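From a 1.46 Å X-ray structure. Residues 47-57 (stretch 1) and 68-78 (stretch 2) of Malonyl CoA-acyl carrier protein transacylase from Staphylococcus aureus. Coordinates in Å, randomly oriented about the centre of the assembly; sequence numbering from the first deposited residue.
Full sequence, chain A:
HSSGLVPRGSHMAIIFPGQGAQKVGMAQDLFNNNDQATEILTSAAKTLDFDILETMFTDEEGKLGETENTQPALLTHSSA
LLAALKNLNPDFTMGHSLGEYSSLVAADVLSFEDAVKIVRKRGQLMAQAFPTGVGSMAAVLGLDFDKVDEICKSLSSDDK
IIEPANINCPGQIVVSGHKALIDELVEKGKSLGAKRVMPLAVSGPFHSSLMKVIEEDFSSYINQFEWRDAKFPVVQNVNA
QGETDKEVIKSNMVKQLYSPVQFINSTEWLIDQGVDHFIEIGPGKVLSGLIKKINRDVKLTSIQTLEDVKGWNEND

Stretch 1 (47-57) TLDFDILETMF
Stretch 2 68-78: ENTQPALLTHS

The two stretches meet in a small, largely apolar contact without a hydrogen bond between them, in which the short helix 52-57 crosses helix 68-78 nearly at right angles and the loop before it adds further contacts. The axes make a signed angle of -86° and approach to 10.1 Å, and the register is set by Met-56 and Ala-73, whose CA atoms lie 6.3 Å apart. The contact buries 389 Å².

Leu-48 (chi1 m, chi2 t; phi/psi -82/153) leaves the preceding helix and places CD1 3.8 Å from Pro-72 CB. Phe-50 is extended at -136/172 with chi1 p and chi2 -75°; Pro-72 CG sits at the edge of the Phe-50 ring, near its plane, 4.1 Å from Phe-50 CZ, while Asn-69 OD1 lies over one face, 3.6 Å from Phe-50 CE2. Asp-51 then caps the helix: its OD1 accepts from Glu-54 N at 3.0 Å.

Ile-52 (t, p) directs CD1 to Ala-73 CB, 3.9 Å away. One turn on, Met-56 (m, t, p) covers Ala-73: Met-56 CG lies 3.7 Å from Ala-73 CB, and Met-56 CE 3.6 Å from Ala-73 O. Met-56 CE also reaches His-77 CB at 4.0 Å.

Pro-72 N lacks a bond to the preceding turn, and the helix kinks there. Thr-76 OG1 (chi1 m) donates to Pro-72 O at 2.7 Å, and Thr-76 CG2 lies 4.2 Å from Met-56 SD.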

# COMPACT_ATOMS: atom_id res chain seq x y z
N THR A 47 4.21 -12.28 17.97
CA THR A 47 3.29 -13.01 17.11
C THR A 47 3.97 -13.74 16.00
O THR A 47 3.59 -14.87 15.63
CB THR A 47 2.32 -11.98 16.51
OG1 THR A 47 1.47 -11.45 17.56
CG2 THR A 47 1.50 -12.56 15.41
N LEU A 48 4.96 -13.10 15.36
CA LEU A 48 5.55 -13.66 14.17
C LEU A 48 6.62 -14.73 14.38
O LEU A 48 7.39 -14.65 15.40
CB LEU A 48 6.11 -12.48 13.33
CG LEU A 48 5.00 -11.51 12.85
CD1 LEU A 48 5.53 -10.26 12.35
CD2 LEU A 48 4.13 -12.16 11.72
N ASP A 49 6.75 -15.60 13.40
CA ASP A 49 7.67 -16.73 13.44
C ASP A 49 9.08 -16.39 12.92
O ASP A 49 9.88 -17.29 12.66
CB ASP A 49 7.06 -17.96 12.66
CG ASP A 49 6.96 -17.75 11.17
OD1 ASP A 49 7.34 -16.70 10.61
OD2 ASP A 49 6.39 -18.71 10.51
N PHE A 50 9.39 -15.09 12.69
CA PHE A 50 10.76 -14.73 12.42
C PHE A 50 11.05 -13.47 13.25
O PHE A 50 10.10 -12.91 13.87
CB PHE A 50 10.97 -14.43 10.92
CG PHE A 50 10.28 -13.13 10.43
CD1 PHE A 50 8.87 -13.09 10.25
CD2 PHE A 50 11.05 -12.02 10.01
CE1 PHE A 50 8.24 -11.92 9.78
CE2 PHE A 50 10.44 -10.88 9.60
CZ PHE A 50 8.99 -10.83 9.44
N ASP A 51 12.33 -13.04 13.27
CA ASP A 51 12.72 -11.92 14.11
C ASP A 51 12.41 -10.64 13.35
O ASP A 51 13.27 -10.02 12.66
CB ASP A 51 14.19 -11.99 14.48
CG ASP A 51 14.54 -11.05 15.57
OD1 ASP A 51 13.85 -10.03 15.78
OD2 ASP A 51 15.59 -11.30 16.22
N ILE A 52 11.15 -10.25 13.47
CA ILE A 52 10.68 -9.04 12.72
C ILE A 52 11.42 -7.77 13.13
O ILE A 52 11.77 -6.95 12.30
CB ILE A 52 9.12 -8.84 12.88
CG1 ILE A 52 8.64 -7.61 12.08
CG2 ILE A 52 8.76 -8.89 14.40
CD1 ILE A 52 8.73 -7.79 10.62
N LEU A 53 11.69 -7.63 14.43
CA LEU A 53 12.36 -6.41 14.81
C LEU A 53 13.83 -6.32 14.33
O LEU A 53 14.27 -5.25 13.91
CB LEU A 53 12.26 -6.13 16.36
CG LEU A 53 10.81 -6.18 16.90
CD1 LEU A 53 10.83 -5.80 18.39
CD2 LEU A 53 9.91 -5.18 16.16
N GLU A 54 14.52 -7.46 14.36
CA GLU A 54 15.91 -7.48 13.82
C GLU A 54 15.84 -7.14 12.33
O GLU A 54 16.58 -6.30 11.83
CB GLU A 54 16.50 -8.84 14.03
CG GLU A 54 18.03 -8.83 13.58
CD GLU A 54 18.32 -8.76 12.12
OE1 GLU A 54 17.59 -9.40 11.35
OE2 GLU A 54 19.32 -8.10 11.79
N THR A 55 14.81 -7.69 11.69
CA THR A 55 14.67 -7.50 10.23
C THR A 55 14.40 -6.04 9.90
O THR A 55 15.00 -5.48 8.94
CB THR A 55 13.62 -8.42 9.66
OG1 THR A 55 13.99 -9.77 9.92
CG2 THR A 55 13.53 -8.29 8.08
N MET A 56 13.58 -5.37 10.74
CA MET A 56 13.30 -3.95 10.57
C MET A 56 14.54 -3.05 10.90
O MET A 56 14.85 -2.07 10.21
CB MET A 56 12.14 -3.51 11.47
CG MET A 56 10.82 -4.13 10.93
SD MET A 56 9.47 -3.92 12.09
CE MET A 56 9.18 -2.13 11.99
N PHE A 57 15.21 -3.35 12.01
CA PHE A 57 16.19 -2.41 12.52
C PHE A 57 17.59 -2.58 11.98
O PHE A 57 18.25 -1.51 11.86
CB PHE A 57 16.31 -2.54 14.08
CG PHE A 57 15.01 -2.31 14.86
CD1 PHE A 57 13.86 -1.66 14.34
CD2 PHE A 57 14.98 -2.77 16.23
CE1 PHE A 57 12.67 -1.49 15.12
CE2 PHE A 57 13.81 -2.56 16.96
CZ PHE A 57 12.67 -1.92 16.46
N GLU A 68 7.37 -11.14 1.91
CA GLU A 68 6.82 -11.94 3.06
C GLU A 68 7.24 -11.30 4.40
O GLU A 68 6.53 -11.46 5.44
CB GLU A 68 7.18 -13.44 2.97
CG GLU A 68 8.65 -13.74 2.96
CD GLU A 68 9.31 -13.73 1.61
OE1 GLU A 68 10.23 -14.56 1.48
OE2 GLU A 68 9.04 -12.91 0.72
N ASN A 69 8.38 -10.64 4.38
CA ASN A 69 8.89 -9.86 5.53
C ASN A 69 8.51 -8.40 5.50
O ASN A 69 8.14 -7.82 6.53
CB ASN A 69 10.39 -9.96 5.64
CG ASN A 69 10.87 -11.40 5.56
OD1 ASN A 69 10.34 -12.27 6.23
ND2 ASN A 69 11.91 -11.66 4.71
N THR A 70 8.53 -7.78 4.30
CA THR A 70 8.31 -6.34 4.25
C THR A 70 6.87 -6.04 4.65
O THR A 70 6.62 -4.98 5.25
CB THR A 70 8.42 -5.81 2.79
OG1 THR A 70 9.48 -6.54 2.09
CG2 THR A 70 8.79 -4.33 2.91
N GLN A 71 5.93 -6.89 4.26
CA GLN A 71 4.51 -6.56 4.56
C GLN A 71 4.24 -6.41 6.08
O GLN A 71 3.71 -5.38 6.49
CB GLN A 71 3.56 -7.52 3.89
CG GLN A 71 3.59 -7.36 2.34
CD GLN A 71 2.52 -8.12 1.63
OE1 GLN A 71 1.37 -8.23 2.11
NE2 GLN A 71 2.88 -8.73 0.46
N PRO A 72 4.58 -7.41 6.90
CA PRO A 72 4.36 -7.22 8.33
C PRO A 72 5.28 -6.14 8.88
O PRO A 72 4.84 -5.43 9.81
CB PRO A 72 4.73 -8.60 8.97
CG PRO A 72 5.52 -9.33 7.88
CD PRO A 72 4.94 -8.81 6.57
N ALA A 73 6.46 -5.91 8.28
CA ALA A 73 7.29 -4.80 8.78
C ALA A 73 6.65 -3.44 8.58
O ALA A 73 6.64 -2.60 9.48
CB ALA A 73 8.63 -4.87 7.98
N LEU A 74 6.05 -3.19 7.43
CA LEU A 74 5.41 -1.93 7.14
C LEU A 74 4.16 -1.78 7.99
O LEU A 74 3.94 -0.66 8.49
CB LEU A 74 5.04 -1.89 5.64
CG LEU A 74 6.21 -1.64 4.68
CD1 LEU A 74 5.84 -2.11 3.25
CD2 LEU A 74 6.62 -0.17 4.67
N LEU A 75 3.32 -2.82 8.06
CA LEU A 75 2.15 -2.72 8.94
C LEU A 75 2.56 -2.37 10.37
O LEU A 75 1.88 -1.53 11.01
CB LEU A 75 1.37 -4.05 8.89
CG LEU A 75 0.06 -3.97 9.69
CD1 LEU A 75 -1.04 -3.43 8.80
CD2 LEU A 75 -0.31 -5.39 10.09
N THR A 76 3.62 -3.04 10.85
CA THR A 76 4.04 -2.84 12.22
C THR A 76 4.54 -1.40 12.41
O THR A 76 4.15 -0.71 13.40
CB THR A 76 5.16 -3.78 12.54
OG1 THR A 76 4.57 -5.10 12.50
CG2 THR A 76 5.70 -3.55 13.97
N HIS A 77 5.34 -0.86 11.48
CA HIS A 77 5.87 0.50 11.64
C HIS A 77 4.73 1.52 11.59
O HIS A 77 4.61 2.37 12.48
CB HIS A 77 6.84 0.75 10.49
CG HIS A 77 7.64 2.03 10.63
ND1 HIS A 77 7.63 2.90 11.71
CD2 HIS A 77 8.52 2.51 9.73
CE1 HIS A 77 8.52 3.87 11.46
NE2 HIS A 77 9.03 3.66 10.24
N SER A 78 3.84 1.43 10.61
CA SER A 78 2.74 2.37 10.50
C SER A 78 1.81 2.28 11.72
O SER A 78 1.34 3.31 12.22
CB SER A 78 1.93 2.13 9.21
OG SER A 78 2.68 2.60 8.08